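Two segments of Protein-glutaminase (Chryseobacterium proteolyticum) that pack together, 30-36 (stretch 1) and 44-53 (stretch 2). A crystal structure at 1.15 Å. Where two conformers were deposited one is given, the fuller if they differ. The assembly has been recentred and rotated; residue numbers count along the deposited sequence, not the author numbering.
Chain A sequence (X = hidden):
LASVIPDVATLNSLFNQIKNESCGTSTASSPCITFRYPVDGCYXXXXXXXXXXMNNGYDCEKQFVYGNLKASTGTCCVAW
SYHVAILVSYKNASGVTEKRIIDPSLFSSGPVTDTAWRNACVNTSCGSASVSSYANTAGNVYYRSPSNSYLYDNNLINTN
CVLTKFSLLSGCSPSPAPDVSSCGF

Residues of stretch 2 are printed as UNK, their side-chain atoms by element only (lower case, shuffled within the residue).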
# COMPACT_ATOMS: atom_id res chain seq x y z
N SER A 30 3.62 17.36 0.59
CA SER A 30 2.18 17.33 0.55
C SER A 30 1.64 16.52 -0.60
O SER A 30 2.10 16.73 -1.72
CB SER A 30 1.66 18.77 0.40
OG SER A 30 1.89 19.44 1.66
N PRO A 31 0.61 15.70 -0.38
CA PRO A 31 0.14 15.14 0.87
C PRO A 31 1.07 14.00 1.29
O PRO A 31 1.52 13.21 0.46
CB PRO A 31 -1.25 14.62 0.50
CG PRO A 31 -1.12 14.17 -0.89
CD PRO A 31 -0.07 15.11 -1.55
N CYS A 32 1.27 13.90 2.58
CA CYS A 32 2.04 12.80 3.11
C CYS A 32 1.20 11.52 3.00
O CYS A 32 -0.01 11.53 2.94
CB CYS A 32 2.48 13.12 4.54
SG CYS A 32 1.18 13.43 5.70
N ILE A 33 1.91 10.36 2.98
CA ILE A 33 1.25 9.08 2.87
C ILE A 33 0.89 8.59 4.29
O ILE A 33 1.75 8.49 5.17
CB ILE A 33 2.09 8.05 2.14
CG1 ILE A 33 2.59 8.56 0.81
CG2 ILE A 33 1.28 6.79 1.98
CD1 ILE A 33 3.53 7.63 0.07
N THR A 34 -0.39 8.31 4.50
CA THR A 34 -1.01 8.11 5.79
C THR A 34 -0.83 6.69 6.33
O THR A 34 -1.77 6.06 6.81
CB THR A 34 -2.48 8.50 5.64
OG1 THR A 34 -3.04 7.78 4.55
CG2 THR A 34 -2.66 10.00 5.40
N PHE A 35 0.41 6.21 6.26
CA PHE A 35 0.71 4.84 6.70
C PHE A 35 0.33 4.61 8.17
O PHE A 35 -0.08 3.50 8.53
CB PHE A 35 2.18 4.53 6.54
CG PHE A 35 2.67 4.52 5.11
CD1 PHE A 35 2.13 3.67 4.16
CD2 PHE A 35 3.72 5.33 4.74
CE1 PHE A 35 2.64 3.63 2.87
CE2 PHE A 35 4.24 5.28 3.46
CZ PHE A 35 3.69 4.45 2.52
N ARG A 36 0.45 5.64 8.99
CA ARG A 36 0.12 5.53 10.42
C ARG A 36 -1.36 5.41 10.69
O ARG A 36 -1.70 5.22 11.87
CB ARG A 36 0.68 6.75 11.15
CG ARG A 36 0.09 8.08 10.73
CD ARG A 36 0.72 9.24 11.42
NE ARG A 36 0.09 10.49 11.04
CZ ARG A 36 0.38 11.68 11.50
NH1 ARG A 36 1.35 11.79 12.40
NH2 ARG A 36 -0.26 12.73 11.06
N UNK A 44 -5.39 4.49 -1.77
CA UNK A 44 -4.70 5.76 -2.01
C UNK A 44 -3.24 5.64 -1.64
O UNK A 44 -2.36 6.13 -2.35
c UNK A 44 -5.41 6.85 -1.25
N UNK A 45 -2.94 5.00 -0.50
CA UNK A 45 -1.52 4.84 -0.14
C UNK A 45 -0.76 4.09 -1.22
O UNK A 45 0.35 4.43 -1.57
c UNK A 45 -1.37 4.17 1.22
c UNK A 45 -2.79 2.40 4.41
n UNK A 45 -1.68 2.98 3.99
n UNK A 45 -2.81 1.07 4.60
c UNK A 45 -1.56 4.43 3.72
n UNK A 45 -3.91 3.04 4.64
c UNK A 45 -2.04 4.89 2.38
N UNK A 46 -1.38 3.02 -1.75
CA UNK A 46 -0.71 2.20 -2.76
C UNK A 46 -0.49 2.97 -4.03
O UNK A 46 0.56 2.88 -4.67
c UNK A 46 -1.50 0.92 -3.00
N UNK A 47 -1.49 3.76 -4.46
CA UNK A 47 -1.34 4.50 -5.70
C UNK A 47 -0.30 5.62 -5.57
O UNK A 47 0.39 5.94 -6.53
n UNK A 47 -2.74 3.78 -8.25
n UNK A 47 -3.52 5.08 -9.72
c UNK A 47 -3.45 5.77 -8.55
c UNK A 47 -2.95 4.91 -7.61
c UNK A 47 -2.71 5.04 -6.14
c UNK A 47 -3.10 3.85 -9.51
N UNK A 48 -0.19 6.19 -4.38
CA UNK A 48 0.83 7.20 -4.12
C UNK A 48 2.23 6.59 -4.09
O UNK A 48 3.18 7.17 -4.62
c UNK A 48 1.56 11.65 -3.28
c UNK A 48 0.89 10.35 -3.60
c UNK A 48 0.54 7.95 -2.83
c UNK A 48 1.31 9.24 -2.65
n UNK A 48 1.27 12.70 -4.26
N UNK A 49 2.36 5.40 -3.51
CA UNK A 49 3.64 4.69 -3.60
C UNK A 49 4.03 4.43 -5.04
O UNK A 49 5.18 4.58 -5.42
c UNK A 49 3.59 3.36 -2.84
s UNK A 49 3.79 2.00 -0.41
c UNK A 49 3.48 3.54 -1.33
c UNK A 49 2.25 1.13 -0.62
N UNK A 50 3.06 4.03 -5.85
CA UNK A 50 3.30 3.81 -7.28
C UNK A 50 3.74 5.09 -7.96
O UNK A 50 4.64 5.04 -8.79
c UNK A 50 2.07 3.23 -7.95
n UNK A 50 1.16 2.35 -11.54
c UNK A 50 2.23 3.14 -9.46
n UNK A 50 0.76 2.98 -13.69
n UNK A 50 -0.25 4.16 -11.97
c UNK A 50 0.58 3.17 -12.36
c UNK A 50 1.05 2.42 -10.05
N UNK A 51 3.18 6.25 -7.60
CA UNK A 51 3.60 7.51 -8.18
C UNK A 51 5.09 7.74 -7.89
O UNK A 51 5.82 8.25 -8.75
o UNK A 51 2.43 11.32 -6.42
n UNK A 51 1.68 11.96 -8.48
c UNK A 51 3.12 10.02 -8.26
c UNK A 51 2.74 8.66 -7.69
c UNK A 51 2.39 11.18 -7.62
N UNK A 52 5.55 7.42 -6.69
CA UNK A 52 6.96 7.58 -6.37
C UNK A 52 7.82 6.67 -7.26
O UNK A 52 8.84 7.09 -7.80
c UNK A 52 6.42 8.23 -2.61
c UNK A 52 6.51 8.46 -4.08
c UNK A 52 8.70 7.27 -4.60
c UNK A 52 7.22 7.35 -4.87
N UNK A 53 7.41 5.43 -7.45
CA UNK A 53 8.14 4.56 -8.37
C UNK A 53 8.15 5.17 -9.79
O UNK A 53 9.21 5.20 -10.43
c UNK A 53 8.22 2.46 -6.09
c UNK A 53 8.32 2.10 -7.54
c UNK A 53 7.76 0.72 -7.79
c UNK A 53 7.56 3.13 -8.45
O HOH W 1 3.20 14.45 -2.92
O HOH W 2 -4.58 5.77 5.47

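Stretch 2 is one continuous piece of helix, and stretch 1 lies against it as an irregular segment; the atoms identify each hidden residue, and the helix face decides which take part. Position 44 carries a single side-chain carbon, its CB, 6.3 Å from Thr34 OG1. One carbon means alanine, and Ala44, buried without taking part in the contact, needs only a small methyl.

Position 45 has three carbons, a nitrogen, then a carbon bearing two more nitrogens. Its CB lies 3.8 Å from Ile33 CG2, and its third carbon lies 3.5 Å from Thr34 O and 3.8 Å from Phe35 CD1. The terminal group is a guanidinium, hence arginine. Phe35 CD1 lies at the edge of the guanidinium, near its plane. A long chain suits the place because its methylenes pack while its charged end reaches polar partners: water 2 accepts from Arg45 NH1 (2.9 Å) and lies 2.7 Å from Thr34 OG1, bridging the two residues.

Position 46 again has one carbon, and its CA-to-CB bond points away from stretch 1; it is Ala46, another small methyl at a buried site. Position 47 shows one carbon followed by a five-membered ring of three carbons and two nitrogens, the imidazole of histidine. His47 is out of reach of stretch 1; it suits its buried site because both ring nitrogens are hydrogen-bonded elsewhere in the structure.

Position 48 has four carbons in a row ending in nitrogen, and its CA-to-CB bond points toward stretch 1. Its second carbon touches Ile33 CG1 at 3.8 Å, while its nitrogen comes within 3.9 Å of Pro31 CD. This is lysine. Lys48 serves here both as a hydrocarbon surface and as a donor: water 1 accepts from Lys48 NZ (2.9 Å) and donates to Ser30 O (2.8 Å).

Position 49 is an unbranched chain of two carbons, a sulfur and a carbon. The sulfur sits 3.8 Å from Phe35 CZ, at the edge of the ring and near its plane, and the second carbon is 4.3 Å from Ile33 CD1. It is methionine: the unbranched apolar chain of Met49 suits this buried site, where it touches the ends of both Ile33 and Phe35.

Position 50 ends in another guanidinium after three carbons and a nitrogen; Arg50, out of reach and partly exposed, has NE and NH2 bonded elsewhere. Position 51 has three carbons, the third carrying one oxygen and one nitrogen, and touches nothing on stretch 1. The amide of Gln51 suits it: OE1 accepts from Lys48 NZ at 2.8 Å.

Position 52 has four carbons forked at the first; the end of its two-carbon arm meets Ile33 CD1 at 4.0 Å. Ile52 puts apolar carbon at this buried site. Position 53 has four carbons forked at the second, giving Leu53, likewise apolar and buried but out of reach.

The contact is therefore built around Ile33, which touches Arg45, Lys48, Met49 and Ile52 on successive turns of the helix. No direct hydrogen bond crosses between the stretches; they bury 378 Å² in all, both sides summed, largely by side-chain packing, and two waters supply polar bridges.

Stretch 2, residues 44-53: ARAHKMRQIL
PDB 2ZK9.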